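Local atomic coordinates of MgGH51 (Meripilus giganteus, PDB entry 6ZQ0), a protein that probably cleaves terminal alpha-L-arabinofuranosyl residues from arabinose-containing plant polysaccharides, as a family GH51 alpha-L-arabinofuranosidase. Residues 284-289 with 345-350; 224-229 with 424-429; 230-235 with 255-260; 22-27 with 261-266. All coordinates share one frame; numbering follows the deposited sequence.

Contact 1: residues 284-289 with 345-350; sequences EPIMAV and FVEVGN. With LXE ([(1~{S},2~{S},3~{S},4~{S})-2-(hydroxymethyl)-3,4-bis(oxidanyl)cyclopentyl]azanium), chain G.
Met287 and Val289 hold strand 284-289 parallel to strand 345-348 through a ladder of four backbone hydrogen bonds (Met287 N to Phe345 O, Glu347 N to Met287 O, Val289 N to Glu347 O, Gly349 N to Val289 O), the two short axes inclined by 30°. On one face of this pair Phe345 carries the largest share of the buried surface. Its CB packs 4.0 Å from CG1 of Ile286, while its CE2 lies 3.6 Å from OE2 of Glu284, whose carboxylate plane is turned 43° from the ring. Glu284 gets there because CG stands between its backbone N and carbonyl carbon (chi1 71°) and the chain then runs extended; OE2 of Glu284 forms a salt bridge with Arg344. Further along the same face, the CB atoms of Ala288 and Glu347 meet at 4.2 Å, and Glu347 sends its carboxylate on to Arg226. On the other face Val289 and Val346 cross at about a right angle, CG1 to CG1 3.9 Å. Where the second strand ends, Asn350 ND2 gives the bound aminocyclopentitol a 3.2 Å hydrogen bond to O2'. As neighbouring strands of the parallel barrel, the pair has 224-227 on one flank and 378-381 on the other; Ile286 and Glu347 look across the interior to Phe426 of strand 424-432, while Met287 and Val289 pack outward on helix 306-320.

Contact 2: residues 224-229 with 424-429; sequences FFRFPG and TYFEGE. With LXE ([(1~{S},2~{S},3~{S},4~{S})-2-(hydroxymethyl)-3,4-bis(oxidanyl)cyclopentyl]azanium), chain G.
Arg226 and Phe224 reach across the barrel interior to Phe426 and Glu429, joining strands whose short axes come no nearer than 10.1 Å, so the gap is bridged by side chains, with the backbone O of Gly428 as a minor partner. The tight part is apolar. Phe426 turns its edge toward the face of Phe224 in an offset edge-to-face pair, planes at 82°, with CE1 of Phe426 3.6 Å from CZ of Phe224. Against another part of that edge lies the Arg226 chain, its CD 3.5 Å from CE2 of Phe426. CG of Arg226 is anti to the backbone N (chi1 -175°), and the extended chain carries the guanidinium past the ring toward the ligand. There the contact is sparser and polar. Arg226 NH1 makes a salt bridge of 2.9 Å to OE2 of Glu429, nearly in the guanidinium plane and on the anti lone pair, plus a weak bond to Gly428 O. Glu347 and Asp398 take the remaining nitrogens. Replacing Arg226 by a leucine would probably leave these three carboxylates without their shared counter-charge and the Glu429 carboxylate freer to turn. Because OE2 of Glu429 also accepts O2' of the ligand at 2.7 Å, the arginine sits in the second shell and probably helps to orient a first-shell carboxylate whose place is consistent with the clan GH-A nucleophile.

Contact 3: residues 230-235 with 255-260; sequences GNNLEG and PGRVGD. With LXE ([(1~{S},2~{S},3~{S},4~{S})-2-(hydroxymethyl)-3,4-bis(oxidanyl)cyclopentyl]azanium), chain G.
Asp260 buries the most surface here, followed by Asn232 and Arg257, and the three are linked by polar bonds. OD2 of Asp260 is gripped twice: Gly235 N donates to it at 2.9 Å from one face of the carboxylate, and Arg257 NH2 forms a 3.0 Å salt bridge from the other, on the syn side. With an alanine at Asp260, Gly235 N and Arg257 would probably lose this common acceptor, and the guanidinium would be held less firmly. Asn232 answers in the reverse sense. Its CG points roughly away from its own amide nitrogen (chi1 -151°), which brings OD1 to Asp260 N at 3.0 Å, the donor nearly along the C=O axis; ND2 turns to Asn265. Gly259 fits beside that amide for want of a side chain, since a CB would clash with OD1. Arg257 NH1 adds a weak, bent bond of 2.8 Å to Asn232 O, and its NH2 also binds Thr240 O. Toward the ligand, one water joins Asn231 ND2 to Asp260 O. The loop follows strand 224-227 at the C-terminal end of the barrel strands, where (beta/alpha)8 glycosidases carry their active sites, and here Asn231 N donates almost straight (170°) to O3' of the bound aminocyclopentitol at 2.9 Å.

Contact 4: residues 22-27 with 261-266; sequences FEDINH and WGYVNT. With LXE ([(1~{S},2~{S},3~{S},4~{S})-2-(hydroxymethyl)-3,4-bis(oxidanyl)cyclopentyl]azanium), chain G.
Glu23 through His27, in the loop that follows the first strand of the (beta/alpha)8 barrel, meet Trp261, Tyr263 and Asn265 of a second loop beside the sugar pocket. Glu23 comes first, and its two oxygens divide the work. Its OE1 accepts Trp261 NE1 at 2.9 Å, an almost straight bond that lies in the indole plane yet arrives well above the carboxylate plane, and Asn232 N also binds OE1. Its OE2 takes O3' of the bound aminocyclopentitol at a very short 2.5 Å, so the indole probably helps to position a ligand-binding carboxylate. Asp24 follows, with OD1 accepting the Tyr263 hydroxyl at 2.6 Å; two waters further tie it to Asn265, one between Asp24 O and Asn265 ND2, the other between Asp24 OD2 and Asn265 OD1, which also accepts Asn232 ND2. Ile25 then covers the indole. With the side chain trans about CA-CB (chi1 -175°), Ile25 CG1 stands 3.6 Å from the centroid of the five-membered ring of Trp261, almost on its normal, a CH-pi contact, and CD1 continues over the six-membered ring. Asn26 and His27 both take positive phi, and in this turn His27 N donates to Tyr263 OH at 2.9 Å. The Tyr263 hydroxyl thus both donates, to Asp24, and accepts, from His27 N. The imidazole finally stacks face to face on the phenol, planes at 19°, with His27 CE1 3.4 Å from Tyr263 CD2.

Overall arrangement
From the N terminus, 22-27 leaves the first barrel strand and waits for 261-266, so contact 4 closes a loop of over 230 residues that includes the strands of the two five-stranded antiparallel sheets. Contact 2 opens within that loop at 224-229 and closes beyond it at 424-429, so the two cross; Phe22 and Arg226 also meet through their backbones. The short loop of contact 3 lies inside both, its 255-260 continuing into contact 4 through the small hairpin of 257-258 and 264-265. Contact 1 comes later, after contacts 3 and 4 have closed but within contact 2. Together they tie barrel wall, barrel interior and rim loops around one ligand, which all four touch.

Contact 1: residues 284-289 with 345-350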
# COMPACT_ATOMS: atom_id res chain seq x y z
N GLU A 284 -8.47 -7.85 -7.19
CA GLU A 284 -7.58 -8.52 -8.15
C GLU A 284 -6.32 -7.69 -8.35
O GLU A 284 -6.30 -6.46 -8.18
CB GLU A 284 -8.29 -8.79 -9.47
CG GLU A 284 -8.57 -7.57 -10.28
CD GLU A 284 -9.23 -8.01 -11.57
OE1 GLU A 284 -10.45 -7.79 -11.71
OE2 GLU A 284 -8.52 -8.58 -12.42
N PRO A 285 -5.20 -8.38 -8.61
CA PRO A 285 -3.92 -7.70 -8.77
C PRO A 285 -3.78 -7.02 -10.13
O PRO A 285 -4.26 -7.52 -11.12
CB PRO A 285 -2.93 -8.83 -8.59
CG PRO A 285 -3.67 -10.04 -9.10
CD PRO A 285 -5.10 -9.85 -8.67
N ILE A 286 -3.14 -5.86 -10.10
CA ILE A 286 -2.41 -5.32 -11.27
C ILE A 286 -0.95 -5.46 -10.88
O ILE A 286 -0.46 -4.67 -10.06
CB ILE A 286 -2.82 -3.89 -11.65
CG1 ILE A 286 -4.31 -3.85 -11.99
CG2 ILE A 286 -1.96 -3.43 -12.80
CD1 ILE A 286 -4.84 -2.51 -12.42
N MET A 287 -0.27 -6.43 -11.43
CA MET A 287 1.06 -6.80 -10.91
C MET A 287 2.12 -6.31 -11.88
O MET A 287 2.03 -6.55 -13.08
CB MET A 287 1.19 -8.30 -10.73
CG MET A 287 2.49 -8.65 -10.07
SD MET A 287 2.68 -10.39 -9.76
CE MET A 287 2.90 -11.05 -11.43
N ALA A 288 3.06 -5.54 -11.35
CA ALA A 288 4.18 -5.03 -12.12
C ALA A 288 5.29 -6.07 -12.14
O ALA A 288 5.52 -6.80 -11.14
CB ALA A 288 4.69 -3.72 -11.55
N VAL A 289 5.99 -6.10 -13.25
CA VAL A 289 7.28 -6.81 -13.38
C VAL A 289 8.37 -5.81 -13.76
O VAL A 289 8.11 -4.80 -14.45
CB VAL A 289 7.16 -7.95 -14.42
CG1 VAL A 289 6.13 -8.97 -13.97
CG2 VAL A 289 6.83 -7.43 -15.83
N PHE A 345 -3.87 -8.66 -15.40
CA PHE A 345 -3.16 -7.42 -15.77
C PHE A 345 -1.76 -7.42 -15.20
O PHE A 345 -1.60 -7.63 -13.99
CB PHE A 345 -3.86 -6.18 -15.22
CG PHE A 345 -5.30 -6.09 -15.61
CD1 PHE A 345 -5.67 -5.75 -16.89
CD2 PHE A 345 -6.28 -6.39 -14.69
CE1 PHE A 345 -7.01 -5.66 -17.25
CE2 PHE A 345 -7.62 -6.32 -15.04
CZ PHE A 345 -7.99 -5.95 -16.31
N VAL A 346 -0.78 -7.25 -16.07
CA VAL A 346 0.64 -7.10 -15.69
C VAL A 346 1.16 -5.79 -16.28
O VAL A 346 0.90 -5.48 -17.46
CB VAL A 346 1.45 -8.33 -16.13
CG1 VAL A 346 2.96 -8.11 -16.02
CG2 VAL A 346 1.06 -9.53 -15.30
N GLU A 347 1.85 -5.04 -15.44
CA GLU A 347 2.45 -3.76 -15.84
C GLU A 347 3.94 -4.02 -16.10
O GLU A 347 4.64 -4.63 -15.28
CB GLU A 347 2.18 -2.70 -14.78
CG GLU A 347 2.63 -1.33 -15.20
CD GLU A 347 1.96 -0.20 -14.43
OE1 GLU A 347 1.14 -0.52 -13.54
OE2 GLU A 347 2.26 0.99 -14.73
N VAL A 348 4.41 -3.55 -17.25
CA VAL A 348 5.79 -3.80 -17.69
C VAL A 348 6.65 -2.61 -17.26
O VAL A 348 6.71 -1.59 -17.96
CB VAL A 348 5.86 -4.07 -19.20
CG1 VAL A 348 7.28 -4.29 -19.61
CG2 VAL A 348 4.97 -5.21 -19.61
N GLY A 349 7.23 -2.74 -16.08
CA GLY A 349 8.07 -1.69 -15.51
C GLY A 349 7.25 -0.71 -14.69
O GLY A 349 6.11 -1.01 -14.30
N ASN A 350 7.86 0.44 -14.47
CA ASN A 350 7.29 1.60 -13.75
C ASN A 350 7.82 2.87 -14.42
O ASN A 350 9.04 3.01 -14.50
CB ASN A 350 7.73 1.61 -12.29
CG ASN A 350 7.14 2.77 -11.54
OD1 ASN A 350 5.91 2.90 -11.50
ND2 ASN A 350 8.01 3.65 -11.08
C1' LXE G . 5.30 7.90 -9.16
C2' LXE G . 6.14 6.71 -8.79
O2' LXE G . 5.91 5.51 -9.53
C3' LXE G . 5.86 6.48 -7.32
O3' LXE G . 6.85 5.59 -6.73
C4' LXE G . 5.76 7.91 -6.75
C5' LXE G . 4.84 8.17 -5.53
O5' LXE G . 3.48 7.74 -5.74
C6' LXE G . 5.32 8.76 -7.95
N1' LXE G . 6.19 9.90 -8.26

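Contact 2: residues 224-229 with 424-429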
# COMPACT_ATOMS: atom_id res chain seq x y z
N PHE A 224 -9.07 -3.48 -7.24
CA PHE A 224 -7.75 -3.96 -7.66
C PHE A 224 -6.71 -3.38 -6.73
O PHE A 224 -6.98 -2.40 -6.02
CB PHE A 224 -7.47 -3.60 -9.11
CG PHE A 224 -7.22 -2.14 -9.34
CD1 PHE A 224 -5.97 -1.57 -9.06
CD2 PHE A 224 -8.24 -1.35 -9.82
CE1 PHE A 224 -5.78 -0.22 -9.28
CE2 PHE A 224 -8.05 0.01 -10.01
CZ PHE A 224 -6.82 0.57 -9.73
N PHE A 225 -5.55 -3.97 -6.82
CA PHE A 225 -4.37 -3.57 -6.05
C PHE A 225 -3.17 -3.65 -6.98
O PHE A 225 -2.79 -4.74 -7.43
CB PHE A 225 -4.27 -4.48 -4.85
CG PHE A 225 -3.30 -4.07 -3.78
CD1 PHE A 225 -1.97 -4.41 -3.92
CD2 PHE A 225 -3.74 -3.41 -2.63
CE1 PHE A 225 -1.07 -4.11 -2.92
CE2 PHE A 225 -2.84 -3.15 -1.61
CZ PHE A 225 -1.52 -3.52 -1.75
N ARG A 226 -2.66 -2.49 -7.34
CA ARG A 226 -1.45 -2.38 -8.20
C ARG A 226 -0.23 -2.46 -7.28
O ARG A 226 -0.20 -1.73 -6.28
CB ARG A 226 -1.43 -1.01 -8.89
CG ARG A 226 -0.28 -0.84 -9.88
CD ARG A 226 -0.07 0.63 -10.19
NE ARG A 226 1.10 0.80 -11.05
CZ ARG A 226 1.85 1.90 -11.05
NH1 ARG A 226 1.52 2.93 -10.30
NH2 ARG A 226 2.95 1.97 -11.78
N PHE A 227 0.71 -3.31 -7.60
CA PHE A 227 1.87 -3.57 -6.72
C PHE A 227 2.93 -4.30 -7.55
O PHE A 227 2.63 -4.89 -8.59
CB PHE A 227 1.38 -4.42 -5.54
CG PHE A 227 1.34 -5.88 -5.84
CD1 PHE A 227 0.34 -6.39 -6.65
CD2 PHE A 227 2.28 -6.75 -5.36
CE1 PHE A 227 0.31 -7.72 -7.01
CE2 PHE A 227 2.23 -8.10 -5.67
CZ PHE A 227 1.28 -8.57 -6.54
N PRO A 228 4.18 -4.44 -7.06
CA PRO A 228 4.68 -3.79 -5.85
C PRO A 228 5.28 -2.40 -6.02
O PRO A 228 5.87 -1.90 -5.09
CB PRO A 228 5.76 -4.78 -5.43
CG PRO A 228 6.38 -5.20 -6.76
CD PRO A 228 5.14 -5.41 -7.61
N GLY A 229 5.11 -1.78 -7.19
CA GLY A 229 5.41 -0.35 -7.36
C GLY A 229 5.20 0.03 -8.81
O GLY A 229 4.94 -0.85 -9.62
N THR A 424 -7.00 0.60 -23.63
CA THR A 424 -7.63 1.00 -22.35
C THR A 424 -6.58 1.65 -21.50
O THR A 424 -5.38 1.47 -21.78
CB THR A 424 -8.29 -0.19 -21.66
OG1 THR A 424 -7.31 -1.18 -21.38
CG2 THR A 424 -9.43 -0.73 -22.51
N TYR A 425 -7.04 2.54 -20.63
CA TYR A 425 -6.17 3.42 -19.85
C TYR A 425 -6.38 3.11 -18.38
O TYR A 425 -7.50 2.94 -17.91
CB TYR A 425 -6.38 4.88 -20.25
CG TYR A 425 -6.02 5.12 -21.69
CD1 TYR A 425 -4.71 5.39 -22.05
CD2 TYR A 425 -6.95 4.90 -22.70
CE1 TYR A 425 -4.34 5.51 -23.38
CE2 TYR A 425 -6.59 5.04 -24.02
CZ TYR A 425 -5.29 5.34 -24.36
OH TYR A 425 -4.95 5.47 -25.67
N PHE A 426 -5.24 3.04 -17.69
CA PHE A 426 -5.12 2.88 -16.22
C PHE A 426 -4.57 4.19 -15.69
O PHE A 426 -3.43 4.53 -16.05
CB PHE A 426 -4.22 1.68 -15.93
CG PHE A 426 -3.84 1.40 -14.50
CD1 PHE A 426 -4.69 1.72 -13.45
CD2 PHE A 426 -2.62 0.83 -14.19
CE1 PHE A 426 -4.34 1.38 -12.15
CE2 PHE A 426 -2.27 0.50 -12.90
CZ PHE A 426 -3.14 0.77 -11.89
N GLU A 427 -5.34 4.89 -14.86
CA GLU A 427 -4.83 6.09 -14.17
C GLU A 427 -4.13 5.59 -12.91
O GLU A 427 -4.74 5.66 -11.82
CB GLU A 427 -5.93 7.11 -13.97
CG GLU A 427 -5.35 8.48 -13.69
CD GLU A 427 -5.09 9.35 -14.90
OE1 GLU A 427 -5.50 8.98 -16.00
OE2 GLU A 427 -4.42 10.35 -14.73
N GLY A 428 -2.93 5.03 -13.07
CA GLY A 428 -2.27 4.20 -12.05
C GLY A 428 -1.74 5.01 -10.87
O GLY A 428 -1.49 4.40 -9.79
N GLU A 429 -1.52 6.31 -11.08
CA GLU A 429 -1.13 7.27 -10.03
C GLU A 429 -1.79 8.59 -10.32
O GLU A 429 -1.58 9.16 -11.42
CB GLU A 429 0.39 7.50 -9.92
CG GLU A 429 1.10 6.22 -9.57
CD GLU A 429 2.59 6.31 -9.56
OE1 GLU A 429 3.09 7.46 -9.43
OE2 GLU A 429 3.25 5.25 -9.84
C1' LXE G . 5.30 7.90 -9.16
C2' LXE G . 6.14 6.71 -8.79
O2' LXE G . 5.91 5.51 -9.53
C3' LXE G . 5.86 6.48 -7.32
O3' LXE G . 6.85 5.59 -6.73
C4' LXE G . 5.76 7.91 -6.75
C5' LXE G . 4.84 8.17 -5.53
O5' LXE G . 3.48 7.74 -5.74
C6' LXE G . 5.32 8.76 -7.95
N1' LXE G . 6.19 9.90 -8.26

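Contact 3: residues 230-235 with 255-260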
# COMPACT_ATOMS: atom_id res chain seq x y z
N GLY A 230 5.31 1.32 -9.13
CA GLY A 230 5.97 2.28 -8.27
C GLY A 230 7.49 2.19 -8.31
O GLY A 230 8.08 1.15 -8.67
N ASN A 231 8.14 3.25 -7.87
CA ASN A 231 9.61 3.31 -7.81
C ASN A 231 10.20 2.14 -7.03
O ASN A 231 11.23 1.64 -7.44
CB ASN A 231 10.09 4.61 -7.22
CG ASN A 231 9.95 5.79 -8.16
OD1 ASN A 231 9.29 5.72 -9.19
ND2 ASN A 231 10.60 6.86 -7.76
N ASN A 232 9.52 1.66 -5.99
CA ASN A 232 10.05 0.57 -5.13
C ASN A 232 10.22 -0.74 -5.91
O ASN A 232 10.93 -1.67 -5.42
CB ASN A 232 9.22 0.36 -3.88
CG ASN A 232 10.05 -0.18 -2.74
OD1 ASN A 232 11.06 0.43 -2.40
ND2 ASN A 232 9.65 -1.31 -2.14
N LEU A 233 9.64 -0.85 -7.11
CA LEU A 233 9.85 -2.03 -7.99
C LEU A 233 11.28 -1.96 -8.55
O LEU A 233 11.92 -3.01 -8.72
CB LEU A 233 8.86 -1.97 -9.13
CG LEU A 233 9.06 -2.98 -10.25
CD1 LEU A 233 8.67 -4.39 -9.78
CD2 LEU A 233 8.28 -2.51 -11.47
N GLU A 234 11.72 -0.76 -8.83
CA GLU A 234 12.82 -0.55 -9.80
C GLU A 234 14.19 -0.83 -9.19
O GLU A 234 15.06 -1.26 -9.93
CB GLU A 234 12.77 0.84 -10.38
CG GLU A 234 11.60 0.94 -11.31
CD GLU A 234 11.40 2.31 -11.91
OE1 GLU A 234 11.74 2.48 -13.07
OE2 GLU A 234 10.82 3.15 -11.22
N GLY A 235 14.41 -0.52 -7.93
CA GLY A 235 15.77 -0.51 -7.38
C GLY A 235 16.56 0.70 -7.82
O GLY A 235 16.10 1.43 -8.72
N PRO A 255 16.11 -12.30 2.10
CA PRO A 255 17.27 -11.48 2.43
C PRO A 255 16.97 -10.00 2.63
O PRO A 255 17.79 -9.35 3.21
CB PRO A 255 18.19 -11.66 1.21
CG PRO A 255 17.25 -11.96 0.10
CD PRO A 255 16.16 -12.83 0.72
N GLY A 256 15.79 -9.54 2.19
CA GLY A 256 15.45 -8.11 2.22
C GLY A 256 16.21 -7.39 1.14
O GLY A 256 17.10 -7.99 0.48
N ARG A 257 15.93 -6.11 0.99
CA ARG A 257 16.62 -5.31 -0.06
C ARG A 257 16.53 -3.88 0.42
O ARG A 257 15.53 -3.52 1.10
CB ARG A 257 15.99 -5.51 -1.44
CG ARG A 257 14.48 -5.31 -1.51
CD ARG A 257 13.91 -5.33 -2.92
NE ARG A 257 14.29 -4.20 -3.74
CZ ARG A 257 13.53 -3.14 -3.98
NH1 ARG A 257 12.33 -3.00 -3.42
NH2 ARG A 257 13.99 -2.17 -4.73
N VAL A 258 17.51 -3.09 -0.00
CA VAL A 258 17.40 -1.62 0.08
C VAL A 258 16.33 -1.15 -0.91
O VAL A 258 16.45 -1.40 -2.11
CB VAL A 258 18.76 -0.95 -0.13
CG1 VAL A 258 18.65 0.56 -0.15
CG2 VAL A 258 19.75 -1.40 0.95
N GLY A 259 15.28 -0.54 -0.39
CA GLY A 259 14.19 -0.04 -1.23
C GLY A 259 14.58 1.27 -1.85
O GLY A 259 15.72 1.74 -1.64
N ASP A 260 13.61 1.94 -2.44
CA ASP A 260 13.84 3.15 -3.26
C ASP A 260 13.40 4.39 -2.50
O ASP A 260 13.34 5.49 -3.13
CB ASP A 260 13.21 2.87 -4.62
CG ASP A 260 14.00 1.72 -5.22
OD1 ASP A 260 15.27 1.87 -5.30
OD2 ASP A 260 13.39 0.63 -5.47
C1' LXE G . 5.30 7.90 -9.16
C2' LXE G . 6.14 6.71 -8.79
O2' LXE G . 5.91 5.51 -9.53
C3' LXE G . 5.86 6.48 -7.32
O3' LXE G . 6.85 5.59 -6.73
C4' LXE G . 5.76 7.91 -6.75
C5' LXE G . 4.84 8.17 -5.53
O5' LXE G . 3.48 7.74 -5.74
C6' LXE G . 5.32 8.76 -7.95
N1' LXE G . 6.19 9.90 -8.26
O HOH W 1 12.39 6.89 -5.43

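Contact 4: residues 22-27 with 261-266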
# COMPACT_ATOMS: atom_id res chain seq x y z
N PHE A 22 -0.16 0.42 -4.49
CA PHE A 22 0.70 0.14 -3.33
C PHE A 22 2.15 0.00 -3.79
O PHE A 22 2.47 -0.70 -4.73
CB PHE A 22 0.23 -1.10 -2.59
CG PHE A 22 1.02 -1.29 -1.32
CD1 PHE A 22 2.20 -1.96 -1.35
CD2 PHE A 22 0.59 -0.77 -0.12
CE1 PHE A 22 2.96 -2.09 -0.20
CE2 PHE A 22 1.35 -0.90 1.03
CZ PHE A 22 2.52 -1.58 1.00
N GLU A 23 3.03 0.67 -3.05
CA GLU A 23 4.44 0.27 -2.95
C GLU A 23 4.85 0.58 -1.53
O GLU A 23 4.10 1.36 -0.87
CB GLU A 23 5.31 1.06 -3.92
CG GLU A 23 5.46 2.51 -3.51
CD GLU A 23 6.21 3.38 -4.48
OE1 GLU A 23 7.38 3.09 -4.74
OE2 GLU A 23 5.65 4.38 -4.93
N ASP A 24 5.96 0.01 -1.10
CA ASP A 24 6.54 0.38 0.22
C ASP A 24 7.16 1.77 0.09
O ASP A 24 8.32 1.88 -0.38
CB ASP A 24 7.52 -0.65 0.74
CG ASP A 24 7.57 -0.69 2.25
OD1 ASP A 24 7.33 0.39 2.83
OD2 ASP A 24 7.76 -1.80 2.82
N ILE A 25 6.43 2.77 0.56
CA ILE A 25 6.81 4.21 0.53
C ILE A 25 6.23 4.79 1.83
O ILE A 25 5.20 4.29 2.27
CB ILE A 25 6.30 4.95 -0.70
CG1 ILE A 25 6.82 6.38 -0.74
CG2 ILE A 25 4.77 4.91 -0.80
CD1 ILE A 25 6.36 7.15 -1.96
N ASN A 26 6.94 5.67 2.52
CA ASN A 26 6.45 6.22 3.81
C ASN A 26 6.23 5.09 4.82
O ASN A 26 5.28 5.18 5.62
CB ASN A 26 5.12 6.95 3.64
CG ASN A 26 5.10 7.94 2.50
OD1 ASN A 26 6.08 8.66 2.30
ND2 ASN A 26 3.97 8.01 1.81
N HIS A 27 6.99 4.02 4.76
CA HIS A 27 6.80 2.83 5.65
C HIS A 27 5.37 2.31 5.55
O HIS A 27 4.67 2.07 6.57
CB HIS A 27 7.25 3.18 7.07
CG HIS A 27 8.72 3.05 7.18
ND1 HIS A 27 9.35 1.83 7.37
CD2 HIS A 27 9.68 3.98 7.07
CE1 HIS A 27 10.67 2.05 7.41
NE2 HIS A 27 10.87 3.35 7.25
N TRP A 261 13.21 4.29 -1.18
CA TRP A 261 12.72 5.43 -0.37
C TRP A 261 13.54 5.63 0.89
O TRP A 261 13.01 6.27 1.86
CB TRP A 261 11.22 5.26 -0.11
CG TRP A 261 10.43 5.28 -1.38
CD1 TRP A 261 9.82 4.23 -2.01
CD2 TRP A 261 10.21 6.43 -2.20
NE1 TRP A 261 9.17 4.68 -3.14
CE2 TRP A 261 9.43 6.02 -3.30
CE3 TRP A 261 10.56 7.79 -2.10
CZ2 TRP A 261 8.98 6.91 -4.27
CZ3 TRP A 261 10.12 8.67 -3.06
CH2 TRP A 261 9.32 8.23 -4.13
N GLY A 262 14.79 5.16 0.87
CA GLY A 262 15.79 5.48 1.92
C GLY A 262 15.85 4.44 3.01
O GLY A 262 16.61 4.62 4.00
N TYR A 263 15.04 3.39 2.94
CA TYR A 263 15.07 2.36 4.00
C TYR A 263 15.11 0.96 3.42
O TYR A 263 14.67 0.68 2.31
CB TYR A 263 13.90 2.51 4.99
CG TYR A 263 12.53 2.54 4.36
CD1 TYR A 263 11.97 3.73 3.95
CD2 TYR A 263 11.76 1.39 4.26
CE1 TYR A 263 10.68 3.76 3.42
CE2 TYR A 263 10.48 1.41 3.71
CZ TYR A 263 9.93 2.60 3.31
OH TYR A 263 8.65 2.64 2.79
N VAL A 264 15.57 0.07 4.28
CA VAL A 264 15.59 -1.40 4.01
C VAL A 264 14.16 -1.94 4.06
O VAL A 264 13.39 -1.61 4.97
CB VAL A 264 16.51 -2.12 5.01
CG1 VAL A 264 16.36 -3.62 4.83
CG2 VAL A 264 17.96 -1.73 4.83
N ASN A 265 13.86 -2.82 3.13
CA ASN A 265 12.63 -3.61 3.11
C ASN A 265 12.97 -5.01 3.60
O ASN A 265 13.91 -5.65 3.07
CB ASN A 265 12.01 -3.68 1.73
CG ASN A 265 11.39 -2.42 1.18
OD1 ASN A 265 10.64 -2.53 0.22
ND2 ASN A 265 11.67 -1.25 1.73
N THR A 266 12.21 -5.50 4.55
CA THR A 266 12.38 -6.90 5.04
C THR A 266 11.95 -7.91 3.97
O THR A 266 12.42 -9.01 4.05
CB THR A 266 11.57 -7.11 6.33
OG1 THR A 266 10.17 -7.04 6.04
CG2 THR A 266 12.00 -6.12 7.39
C1' LXE G . 5.30 7.90 -9.16
C2' LXE G . 6.14 6.71 -8.79
O2' LXE G . 5.91 5.51 -9.53
C3' LXE G . 5.86 6.48 -7.32
O3' LXE G . 6.85 5.59 -6.73
C4' LXE G . 5.76 7.91 -6.75
C5' LXE G . 4.84 8.17 -5.53
O5' LXE G . 3.48 7.74 -5.74
C6' LXE G . 5.32 8.76 -7.95
N1' LXE G . 6.19 9.90 -8.26
O HOH W 2 10.75 1.11 0.28
O HOH W 3 8.03 -3.91 1.34